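Local coordinates for protein 2,3-dehydroadipyl-CoA hydratase (Escherichia coli, PDB 4FZW) that catalyses the reversible hydration of 2,3-dehydroadipyl-CoA to 3-hydroxyadipyl-CoA in the bacterial breakdown of phenylacetate, at residues B[26-31]-B[65-70]; B[53-58]-B[96-101]; B[100-105]-B[126-131]; B[117-122]-B[176-181]. All blocks are in the same frame, centred on the assembly; numbering follows the deposited sequence.

Contact 1: B[26-31]-B[65-70]; sequences RNALNN and GADLNE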
loop_
_atom_site.group_PDB
_atom_site.type_symbol
_atom_site.label_atom_id
_atom_site.label_comp_id
_atom_site.label_asym_id
_atom_site.label_seq_id
_atom_site.Cartn_x
_atom_site.Cartn_y
_atom_site.Cartn_z
ATOM N N ARG B 26 35.750 15.209 -9.952
ATOM C CA ARG B 26 35.067 14.099 -10.615
ATOM C C ARG B 26 33.552 14.286 -10.671
ATOM O O ARG B 26 32.808 13.302 -10.678
ATOM C CB ARG B 26 35.387 12.780 -9.917
ATOM C CG ARG B 26 36.861 12.407 -9.911
ATOM C CD ARG B 26 37.081 11.193 -9.030
ATOM N NE ARG B 26 38.497 10.909 -8.823
ATOM C CZ ARG B 26 38.957 10.052 -7.920
ATOM N NH1 ARG B 26 38.111 9.397 -7.137
ATOM N NH2 ARG B 26 40.261 9.853 -7.797
ATOM N N ASN B 27 33.110 15.546 -10.710
ATOM C CA ASN B 27 31.694 15.878 -10.774
ATOM C C ASN B 27 30.927 15.481 -9.513
ATOM O O ASN B 27 29.704 15.314 -9.545
ATOM C CB ASN B 27 31.060 15.277 -12.029
ATOM C CG ASN B 27 31.248 16.160 -13.243
ATOM O OD1 ASN B 27 31.769 17.266 -13.139
ATOM N ND2 ASN B 27 30.829 15.681 -14.398
ATOM N N ALA B 28 31.647 15.345 -8.400
ATOM C CA ALA B 28 31.005 15.069 -7.115
ATOM C C ALA B 28 29.872 16.053 -6.860
ATOM O O ALA B 28 30.008 17.252 -7.121
ATOM C CB ALA B 28 32.017 15.125 -5.976
ATOM N N LEU B 29 28.758 15.547 -6.339
ATOM C CA LEU B 29 27.601 16.384 -6.049
ATOM C C LEU B 29 27.824 17.195 -4.803
ATOM O O LEU B 29 27.753 16.691 -3.701
ATOM C CB LEU B 29 26.333 15.540 -5.923
ATOM C CG LEU B 29 25.903 14.916 -7.247
ATOM C CD1 LEU B 29 24.679 14.058 -7.049
ATOM C CD2 LEU B 29 25.631 16.015 -8.247
ATOM N N ASN B 30 28.132 18.464 -4.998
ATOM C CA ASN B 30 28.183 19.416 -3.891
ATOM C C ASN B 30 26.799 19.748 -3.359
ATOM O O ASN B 30 25.790 19.633 -4.066
ATOM C CB ASN B 30 28.840 20.732 -4.323
ATOM C CG ASN B 30 30.278 20.823 -3.906
ATOM O OD1 ASN B 30 30.768 19.983 -3.153
ATOM N ND2 ASN B 30 30.963 21.869 -4.362
ATOM N N ASN B 31 26.763 20.193 -2.115
ATOM C CA ASN B 31 25.583 20.839 -1.595
ATOM C C ASN B 31 25.168 21.990 -2.507
ATOM O O ASN B 31 24.012 22.100 -2.924
ATOM C CB ASN B 31 25.881 21.375 -0.207
ATOM C CG ASN B 31 24.840 20.974 0.807
ATOM O OD1 ASN B 31 23.640 20.973 0.526
ATOM N ND2 ASN B 31 25.297 20.626 2.009
ATOM N N GLY B 65 30.022 10.219 -6.911
ATOM C CA GLY B 65 29.675 10.382 -5.508
ATOM C C GLY B 65 29.273 11.792 -5.101
ATOM O O GLY B 65 28.698 12.553 -5.887
ATOM N N ALA B 66 29.565 12.123 -3.845
ATOM C CA ALA B 66 29.299 13.450 -3.297
ATOM C C ALA B 66 30.512 13.930 -2.512
ATOM O O ALA B 66 31.434 13.156 -2.237
ATOM C CB ALA B 66 28.084 13.414 -2.401
ATOM N N ASP B 67 30.521 15.208 -2.151
ATOM C CA ASP B 67 31.600 15.728 -1.319
ATOM C C ASP B 67 31.648 14.976 0.003
ATOM O O ASP B 67 30.710 15.045 0.805
ATOM C CB ASP B 67 31.434 17.226 -1.078
ATOM C CG ASP B 67 32.533 18.044 -1.727
ATOM O OD1 ASP B 67 33.084 17.605 -2.766
ATOM O OD2 ASP B 67 32.848 19.128 -1.192
ATOM N N LEU B 68 32.743 14.250 0.213
ATOM C CA LEU B 68 32.873 13.376 1.377
ATOM C C LEU B 68 32.964 14.142 2.698
ATOM O O LEU B 68 32.498 13.659 3.730
ATOM C CB LEU B 68 34.078 12.445 1.213
ATOM C CG LEU B 68 34.120 11.238 2.149
ATOM C CD1 LEU B 68 32.772 10.530 2.167
ATOM C CD2 LEU B 68 35.225 10.286 1.728
ATOM N N ASN B 69 33.568 15.330 2.652
ATOM C CA ASN B 69 33.731 16.176 3.831
ATOM C C ASN B 69 32.381 16.660 4.330
ATOM O O ASN B 69 32.102 16.611 5.528
ATOM C CB ASN B 69 34.607 17.396 3.522
ATOM C CG ASN B 69 35.883 17.041 2.780
ATOM O OD1 ASN B 69 35.858 16.331 1.772
ATOM N ND2 ASN B 69 37.008 17.538 3.279
ATOM N N GLU B 70 31.549 17.131 3.403
ATOM C CA GLU B 70 30.219 17.617 3.742
ATOM C C GLU B 70 29.345 16.580 4.466
ATOM O O GLU B 70 28.472 16.961 5.248
ATOM C CB GLU B 70 29.496 18.163 2.506
ATOM C CG GLU B 70 30.048 19.484 1.974
ATOM C CD GLU B 70 29.280 19.981 0.760
ATOM O OE1 GLU B 70 28.349 19.268 0.327
ATOM O OE2 GLU B 70 29.599 21.074 0.237
#
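The carboxylate of Glu70 meets Asn31 along one oxygen: OE1 takes the backbone N-H of Asn31 at 3.1 Å on its syn lone pair, through a bent bond of 146°. The same OE1 lies against Asn31 CB at 3.3 Å, while the amide of Asn31 is turned 47° from the carboxylate plane. Glu70 gets there by an extended chain that leaves with CG anti to its carbonyl carbon (chi1 -71°). Beside it the flat ends of Asn30 and Asp67 meet with their planes at right angles. Asn31 opens helix 31-46, so the carboxylate sits where the start of that helix would probably welcome negative charge. Residues 65-67 match the Gly-Ala-Asp segment of the crotonase fold, whose alanine in relatives gives its backbone N-H to the oxyanion hole, a role that Ala66 probably shares. Its neighbour Gly65 is tied down by a nearly straight bond, Leu29 N to Gly65 O at 3.0 Å, and Ala66 CB rests 3.5 Å from Leu29 O. That carbonyl accepts a hydrogen bond from Arg84, whose charge also makes a long, weak ion pair with Glu70. One residue before Leu29, Ala28 CB packs on Ala66 C at 4.0 Å.

Contact 2: B[53-58]-B[96-101]; sequences CVITGN and KPLIAA
Leu98 lays its CD1 methyl over Cys53, 3.6 Å from Cys53 CB, and the same methyl touches the end of Ile55, with Ile55 CD1 3.9 Å away. Leu98 CG stands anti to the backbone N (chi1 -172°), and the methyl leans across to the neighbouring strand between the two side chains. Cys53, Ile55 and Leu98 share this face of the sheet with Ala100, and Leu37 and Leu41 of helix 31-46 close over it. On the other face the touch is lighter: Val54 CG1 reaches Ala101 CB at 4.2 Å, against Ala190 and Ala194 of helix 186-197. Between the faces runs a regular parallel ladder. Cys53 N bonds to Pro97 O, Cys53 O receives Ile99 N, Ile55 N bonds to Ile99 O at 2.7 Å, and Ile55 O receives Ala101 N at 2.9 Å. The next rung would come from Gly57 N, but at 4.3 Å from Ala101 O it is too far. Thr56 supplies the bond instead: its OG1, anti to the backbone N (chi1 -165°), donates to Ala101 O at 2.9 Å, with the hydroxyl somewhat tilted from the carbonyl plane. A valine in place of Thr56 would probably leave the Ala101 carbonyl without this donor and the last rung of the ladder missing. With their axes 26° apart, strands 53-56 and 98-101 are adjacent parallel strands in the buried core sheet of the crotonase fold, with helices packed on both faces.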
loop_
_atom_site.group_PDB
_atom_site.type_symbol
_atom_site.label_atom_id
_atom_site.label_comp_id
_atom_site.label_asym_id
_atom_site.label_seq_id
_atom_site.Cartn_x
_atom_site.Cartn_y
_atom_site.Cartn_z
ATOM N N CYS B 53 14.237 17.896 -20.013
ATOM C CA CYS B 53 15.593 18.178 -19.573
ATOM C C CYS B 53 16.504 16.961 -19.875
ATOM O O CYS B 53 16.025 15.823 -20.009
ATOM C CB CYS B 53 15.612 18.572 -18.093
ATOM S SG CYS B 53 17.212 19.077 -17.397
ATOM N N VAL B 54 17.799 17.231 -20.035
ATOM C CA VAL B 54 18.812 16.203 -20.160
ATOM C C VAL B 54 19.854 16.580 -19.118
ATOM O O VAL B 54 20.189 17.768 -18.981
ATOM C CB VAL B 54 19.476 16.208 -21.570
ATOM C CG1 VAL B 54 20.739 15.350 -21.604
ATOM C CG2 VAL B 54 18.492 15.773 -22.629
ATOM N N ILE B 55 20.376 15.590 -18.394
ATOM C CA ILE B 55 21.399 15.832 -17.369
ATOM C C ILE B 55 22.657 15.011 -17.676
ATOM O O ILE B 55 22.598 13.799 -17.833
ATOM C CB ILE B 55 20.868 15.491 -15.939
ATOM C CG1 ILE B 55 19.830 16.521 -15.479
ATOM C CG2 ILE B 55 21.998 15.426 -14.926
ATOM C CD1 ILE B 55 19.452 16.404 -13.964
ATOM N N THR B 56 23.804 15.666 -17.730
ATOM C CA THR B 56 25.020 14.956 -18.096
ATOM C C THR B 56 26.267 15.487 -17.419
ATOM O O THR B 56 26.279 16.609 -16.897
ATOM C CB THR B 56 25.267 14.982 -19.626
ATOM O OG1 THR B 56 26.252 14.008 -19.959
ATOM C CG2 THR B 56 25.773 16.341 -20.078
ATOM N N GLY B 57 27.318 14.672 -17.431
ATOM C CA GLY B 57 28.600 15.111 -16.925
ATOM C C GLY B 57 29.573 15.263 -18.077
ATOM O O GLY B 57 29.282 15.965 -19.060
ATOM N N ASN B 58 30.729 14.616 -17.950
ATOM C CA ASN B 58 31.696 14.535 -19.040
ATOM C C ASN B 58 31.960 13.079 -19.382
ATOM O O ASN B 58 31.323 12.173 -18.831
ATOM C CB ASN B 58 33.010 15.239 -18.682
ATOM C CG ASN B 58 33.522 14.869 -17.305
ATOM O OD1 ASN B 58 34.027 13.771 -17.095
ATOM N ND2 ASN B 58 33.400 15.800 -16.354
ATOM N N LYS B 96 8.488 17.496 -15.500
ATOM C CA LYS B 96 8.752 17.224 -16.916
ATOM C C LYS B 96 9.740 16.075 -17.133
ATOM O O LYS B 96 10.515 15.736 -16.240
ATOM C CB LYS B 96 9.230 18.484 -17.635
ATOM C CG LYS B 96 8.200 19.608 -17.640
ATOM C CD LYS B 96 8.771 20.883 -18.245
ATOM C CE LYS B 96 7.859 22.067 -17.933
ATOM N NZ LYS B 96 8.285 23.326 -18.622
ATOM N N PRO B 97 9.688 15.455 -18.321
ATOM C CA PRO B 97 10.612 14.353 -18.637
ATOM C C PRO B 97 12.076 14.705 -18.379
ATOM O O PRO B 97 12.550 15.784 -18.731
ATOM C CB PRO B 97 10.363 14.112 -20.120
ATOM C CG PRO B 97 8.873 14.410 -20.246
ATOM C CD PRO B 97 8.633 15.602 -19.339
ATOM N N LEU B 98 12.784 13.781 -17.747
ATOM C CA LEU B 98 14.142 14.028 -17.306
ATOM C C LEU B 98 15.002 12.852 -17.732
ATOM O O LEU B 98 14.811 11.715 -17.278
ATOM C CB LEU B 98 14.176 14.215 -15.785
ATOM C CG LEU B 98 15.460 14.662 -15.087
ATOM C CD1 LEU B 98 15.985 15.976 -15.627
ATOM C CD2 LEU B 98 15.207 14.757 -13.593
ATOM N N ILE B 99 15.946 13.140 -18.618
ATOM C CA ILE B 99 16.825 12.123 -19.162
ATOM C C ILE B 99 18.260 12.309 -18.639
ATOM O O ILE B 99 18.818 13.421 -18.660
ATOM C CB ILE B 99 16.770 12.099 -20.715
ATOM C CG1 ILE B 99 15.341 11.773 -21.190
ATOM C CG2 ILE B 99 17.735 11.062 -21.259
ATOM C CD1 ILE B 99 15.024 12.239 -22.606
ATOM N N ALA B 100 18.836 11.223 -18.135
ATOM C CA ALA B 100 20.217 11.234 -17.695
ATOM C C ALA B 100 21.056 10.636 -18.813
ATOM O O ALA B 100 20.839 9.488 -19.193
ATOM C CB ALA B 100 20.376 10.414 -16.433
ATOM N N ALA B 101 21.994 11.412 -19.352
ATOM C CA ALA B 101 22.949 10.902 -20.332
ATOM C C ALA B 101 24.238 10.627 -19.608
ATOM O O ALA B 101 24.969 11.554 -19.265
ATOM C CB ALA B 101 23.177 11.922 -21.420
#

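Contact 3: B[100-105]-B[126-131]; sequences AAVNGY and ARFGLP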
loop_
_atom_site.group_PDB
_atom_site.type_symbol
_atom_site.label_atom_id
_atom_site.label_comp_id
_atom_site.label_asym_id
_atom_site.label_seq_id
_atom_site.Cartn_x
_atom_site.Cartn_y
_atom_site.Cartn_z
ATOM N N ALA B 100 18.836 11.223 -18.135
ATOM C CA ALA B 100 20.217 11.234 -17.695
ATOM C C ALA B 100 21.056 10.636 -18.813
ATOM O O ALA B 100 20.839 9.488 -19.193
ATOM C CB ALA B 100 20.376 10.414 -16.433
ATOM N N ALA B 101 21.994 11.412 -19.352
ATOM C CA ALA B 101 22.949 10.902 -20.332
ATOM C C ALA B 101 24.238 10.627 -19.608
ATOM O O ALA B 101 24.969 11.554 -19.265
ATOM C CB ALA B 101 23.177 11.922 -21.420
ATOM N N VAL B 102 24.508 9.354 -19.359
ATOM C CA VAL B 102 25.640 8.992 -18.522
ATOM C C VAL B 102 26.835 8.496 -19.338
ATOM O O VAL B 102 26.740 7.539 -20.086
ATOM C CB VAL B 102 25.246 7.946 -17.464
ATOM C CG1 VAL B 102 26.380 7.728 -16.443
ATOM C CG2 VAL B 102 23.972 8.354 -16.772
ATOM N N ASN B 103 27.948 9.191 -19.184
ATOM C CA ASN B 103 29.226 8.733 -19.659
ATOM C C ASN B 103 30.096 8.511 -18.442
ATOM O O ASN B 103 30.084 9.297 -17.505
ATOM C CB ASN B 103 29.898 9.762 -20.590
ATOM C CG ASN B 103 29.536 9.568 -22.050
ATOM O OD1 ASN B 103 29.640 8.467 -22.598
ATOM N ND2 ASN B 103 29.138 10.651 -22.699
ATOM N N GLY B 104 30.874 7.439 -18.478
ATOM C CA GLY B 104 31.807 7.138 -17.413
ATOM C C GLY B 104 31.097 6.933 -16.089
ATOM O O GLY B 104 29.941 6.508 -16.051
ATOM N N TYR B 105 31.800 7.238 -15.005
ATOM C CA TYR B 105 31.359 6.870 -13.670
ATOM C C TYR B 105 30.102 7.595 -13.184
ATOM O O TYR B 105 30.033 8.824 -13.167
ATOM C CB TYR B 105 32.484 7.087 -12.665
ATOM C CG TYR B 105 33.636 6.150 -12.871
ATOM C CD1 TYR B 105 33.545 4.814 -12.501
ATOM C CD2 TYR B 105 34.817 6.595 -13.437
ATOM C CE1 TYR B 105 34.605 3.942 -12.704
ATOM C CE2 TYR B 105 35.889 5.729 -13.638
ATOM C CZ TYR B 105 35.771 4.412 -13.271
ATOM O OH TYR B 105 36.832 3.575 -13.462
ATOM N N ALA B 126 30.405 3.529 -19.547
ATOM C CA ALA B 126 29.772 4.006 -18.300
ATOM C C ALA B 126 29.780 2.932 -17.210
ATOM O O ALA B 126 29.739 1.732 -17.508
ATOM C CB ALA B 126 28.347 4.481 -18.564
ATOM N N ARG B 127 29.856 3.366 -15.955
ATOM C CA ARG B 127 29.768 2.448 -14.816
ATOM C C ARG B 127 28.704 2.915 -13.810
ATOM O O ARG B 127 28.452 4.109 -13.646
ATOM C CB ARG B 127 31.124 2.289 -14.122
ATOM C CG ARG B 127 32.317 2.222 -15.068
ATOM C CD ARG B 127 32.656 0.806 -15.484
ATOM N NE ARG B 127 32.952 -0.049 -14.339
ATOM C CZ ARG B 127 33.247 -1.342 -14.428
ATOM N NH1 ARG B 127 33.291 -1.928 -15.618
ATOM N NH2 ARG B 127 33.491 -2.048 -13.331
ATOM N N PHE B 128 28.067 1.955 -13.160
ATOM C CA PHE B 128 26.995 2.241 -12.233
ATOM C C PHE B 128 27.256 1.442 -10.986
ATOM O O PHE B 128 27.418 0.227 -11.058
ATOM C CB PHE B 128 25.644 1.818 -12.807
ATOM C CG PHE B 128 25.166 2.666 -13.957
ATOM C CD1 PHE B 128 25.310 2.218 -15.266
ATOM C CD2 PHE B 128 24.531 3.895 -13.733
ATOM C CE1 PHE B 128 24.862 2.990 -16.337
ATOM C CE2 PHE B 128 24.085 4.671 -14.790
ATOM C CZ PHE B 128 24.258 4.225 -16.098
ATOM N N GLY B 129 27.273 2.116 -9.839
ATOM C CA GLY B 129 27.466 1.440 -8.572
ATOM C C GLY B 129 27.167 2.304 -7.359
ATOM O O GLY B 129 27.100 3.533 -7.438
ATOM N N LEU B 130 27.009 1.645 -6.222
ATOM C CA LEU B 130 26.722 2.311 -4.959
ATOM C C LEU B 130 27.737 1.867 -3.893
ATOM O O LEU B 130 27.440 1.008 -3.063
ATOM C CB LEU B 130 25.280 1.990 -4.521
ATOM C CG LEU B 130 24.153 2.569 -5.395
ATOM C CD1 LEU B 130 22.929 1.672 -5.369
ATOM C CD2 LEU B 130 23.763 4.022 -4.990
ATOM N N PRO B 131 28.941 2.465 -3.904
ATOM C CA PRO B 131 29.988 2.006 -2.984
ATOM C C PRO B 131 29.868 2.624 -1.590
ATOM O O PRO B 131 30.868 2.682 -0.878
ATOM C CB PRO B 131 31.263 2.514 -3.645
ATOM C CG PRO B 131 30.853 3.778 -4.264
ATOM C CD PRO B 131 29.401 3.615 -4.703
#
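Gly104 O is approached twice from segment 126-131: Arg127 N donates to it at 3.1 Å, and Ala126 CA adds a CA-H...O contact at 3.4 Å. The N-H points fairly straight at the oxygen, yet comes down from above the carbonyl plane, 68° out of it. This is the bond of a parallel bridge between Tyr105 and Arg127, in the smaller sheet of the crotonase fold, where strand 105-107 lies beside 127-129. Gly104, at positive phi, makes the step from the core strand 98-102 into this second sheet. Two residues before Gly104, Val102 meets Phe128 tip to tip, with Phe128 CZ 4.1 Å from Val102 CB and both valine methyls about as close to the ring. An alanine at Val102 lacks both methyls and would probably leave a gap at the end of the Phe128 ring, between the two sheets. Val120 and Val177 pack on the same phenyl ring. Further along, Tyr105 and Arg127 lie side by side, pointing the same way, and the guanidinium is turned 71° from the ring. The phenol ring also meets Phe61. It is the aliphatic part of the arginine that touches: Arg127 CG sits 3.7 Å from Tyr105 CE1.

Contact 4: B[117-122]-B[176-181]; sequences CDVVVA and LVSDVF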
loop_
_atom_site.group_PDB
_atom_site.type_symbol
_atom_site.label_atom_id
_atom_site.label_comp_id
_atom_site.label_asym_id
_atom_site.label_seq_id
_atom_site.Cartn_x
_atom_site.Cartn_y
_atom_site.Cartn_z
ATOM N N CYS B 117 16.284 9.901 -12.525
ATOM C CA CYS B 117 15.785 10.336 -13.828
ATOM C C CYS B 117 14.787 9.334 -14.423
ATOM O O CYS B 117 14.708 8.184 -13.982
ATOM C CB CYS B 117 16.946 10.626 -14.793
ATOM S SG CYS B 117 18.118 11.901 -14.224
ATOM N N ASP B 118 14.003 9.774 -15.397
ATOM C CA ASP B 118 12.937 8.928 -15.914
ATOM C C ASP B 118 13.548 7.879 -16.840
ATOM O O ASP B 118 13.108 6.721 -16.907
ATOM C CB ASP B 118 11.907 9.781 -16.661
ATOM C CG ASP B 118 11.345 10.917 -15.798
ATOM O OD1 ASP B 118 10.813 10.637 -14.695
ATOM O OD2 ASP B 118 11.449 12.092 -16.214
ATOM N N VAL B 119 14.606 8.293 -17.529
ATOM C CA VAL B 119 15.251 7.458 -18.525
ATOM C C VAL B 119 16.757 7.615 -18.442
ATOM O O VAL B 119 17.277 8.717 -18.262
ATOM C CB VAL B 119 14.807 7.855 -19.952
ATOM C CG1 VAL B 119 15.361 6.860 -20.966
ATOM C CG2 VAL B 119 13.264 7.976 -20.037
ATOM N N VAL B 120 17.471 6.509 -18.592
ATOM C CA VAL B 120 18.924 6.594 -18.691
ATOM C C VAL B 120 19.438 6.058 -20.009
ATOM O O VAL B 120 19.159 4.905 -20.367
ATOM C CB VAL B 120 19.647 5.862 -17.559
ATOM C CG1 VAL B 120 21.144 6.234 -17.568
ATOM C CG2 VAL B 120 19.009 6.199 -16.197
ATOM N N VAL B 121 20.160 6.914 -20.738
ATOM C CA VAL B 121 20.970 6.512 -21.895
ATOM C C VAL B 121 22.435 6.578 -21.490
ATOM O O VAL B 121 22.883 7.594 -20.940
ATOM C CB VAL B 121 20.756 7.449 -23.089
ATOM C CG1 VAL B 121 19.293 7.536 -23.416
ATOM C CG2 VAL B 121 21.302 8.836 -22.787
ATOM N N ALA B 122 23.177 5.500 -21.749
ATOM C CA ALA B 122 24.543 5.360 -21.234
ATOM C C ALA B 122 25.591 5.259 -22.340
ATOM O O ALA B 122 25.279 4.923 -23.485
ATOM C CB ALA B 122 24.635 4.151 -20.328
ATOM N N LEU B 176 18.491 -1.194 -15.816
ATOM C CA LEU B 176 18.857 0.064 -15.143
ATOM C C LEU B 176 18.970 1.176 -16.199
ATOM O O LEU B 176 18.691 2.339 -15.947
ATOM C CB LEU B 176 20.178 -0.104 -14.338
ATOM C CG LEU B 176 20.686 0.951 -13.323
ATOM C CD1 LEU B 176 22.003 0.528 -12.726
ATOM C CD2 LEU B 176 20.853 2.342 -13.911
ATOM N N VAL B 177 19.349 0.780 -17.405
ATOM C CA VAL B 177 19.587 1.700 -18.521
ATOM C C VAL B 177 18.790 1.177 -19.708
ATOM O O VAL B 177 18.512 -0.006 -19.791
ATOM C CB VAL B 177 21.107 1.742 -18.851
ATOM C CG1 VAL B 177 21.365 2.303 -20.227
ATOM C CG2 VAL B 177 21.859 2.527 -17.782
ATOM N N SER B 178 18.406 2.045 -20.627
ATOM C CA SER B 178 17.606 1.578 -21.750
ATOM C C SER B 178 18.242 1.904 -23.107
ATOM O O SER B 178 17.591 1.810 -24.147
ATOM C CB SER B 178 16.149 2.083 -21.654
ATOM O OG SER B 178 16.062 3.498 -21.588
ATOM N N ASP B 179 19.521 2.267 -23.083
ATOM C CA ASP B 179 20.284 2.590 -24.290
ATOM C C ASP B 179 21.748 2.626 -23.929
ATOM O O ASP B 179 22.119 3.226 -22.909
ATOM C CB ASP B 179 19.898 3.959 -24.871
ATOM C CG ASP B 179 18.923 3.856 -26.023
ATOM O OD1 ASP B 179 19.079 2.952 -26.879
ATOM O OD2 ASP B 179 18.003 4.695 -26.071
ATOM N N VAL B 180 22.561 1.978 -24.769
ATOM C CA VAL B 180 24.013 2.023 -24.661
ATOM C C VAL B 180 24.619 2.471 -26.006
ATOM O O VAL B 180 24.418 1.821 -27.037
ATOM C CB VAL B 180 24.600 0.648 -24.298
ATOM C CG1 VAL B 180 26.154 0.669 -24.394
ATOM C CG2 VAL B 180 24.152 0.215 -22.939
ATOM N N PHE B 181 25.365 3.574 -25.997
ATOM C CA PHE B 181 25.947 4.099 -27.226
ATOM C C PHE B 181 27.441 4.267 -27.057
ATOM O O PHE B 181 27.944 4.248 -25.923
ATOM C CB PHE B 181 25.345 5.458 -27.618
ATOM C CG PHE B 181 23.868 5.429 -27.880
ATOM C CD1 PHE B 181 23.346 4.677 -28.921
ATOM C CD2 PHE B 181 22.996 6.183 -27.094
ATOM C CE1 PHE B 181 21.970 4.663 -29.161
ATOM C CE2 PHE B 181 21.643 6.176 -27.331
ATOM C CZ PHE B 181 21.123 5.420 -28.360
#
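Ala122 and Val180 pair in a parallel bridge, with Ala122 N bonded to Asp179 O at 2.8 Å and Phe181 N to Ala122 O at 2.9 Å. One step back the pairing slips by a residue: Val120 O is taken by Ser178 N, head-on at 3.0 Å, while Asp179 N stays 3.8 Å away. Val177 packs against both Val120 and Ala122 at this slip. Its CG2 meets Val120 CG1 at 3.8 Å with the two side chains roughly perpendicular, and its CG1, anti to the backbone N (chi1 162°), reaches Ala122 CB, also at 3.8 Å. Asp179 runs alongside Val121, its CB 3.9 Å from Val121 CG1, and its carboxylate is engaged by Lys158 of a neighbouring subunit in a salt bridge. Ser178 OG, resting on Val119 CG1 at 3.5 Å, hydrogen-bonds to Ser154 of that same subunit, so this edge of the sheet also forms part of the subunit interface. Within the chain, strand 119-123 has strand 98-102 on its other side. Strand 127-129 lies against Leu176 through Phe128, helix 168-173 lies against Leu176, Val177 and Val180, and helix 186-197 meets Val121 and sends Tyr189 edge-to-face against Phe181.

From the N terminus, contact 1 closes the first loop, bringing residues 65-70 back to the turn before helix 31-46. Contact 2 crosses it, because strand 53-56 leaves from inside that loop and finds its mate at 98-101; the two touch where Asn27 packs on Gly57 and Asn58. Contact 3 opens on the stretch where contact 2 ends, sharing Ala100 and Ala101, and carries the chain from the core sheet to the smaller one. Contact 4 crosses contact 3, starting at 117-122 and closing only at 176-181. Contacts 2 and 4 lie in series on one sheet, joined by the pairing of strands 98-102 and 119-123, and the backbone pairing of Val102 with Val121 ties contact 3 to contact 4.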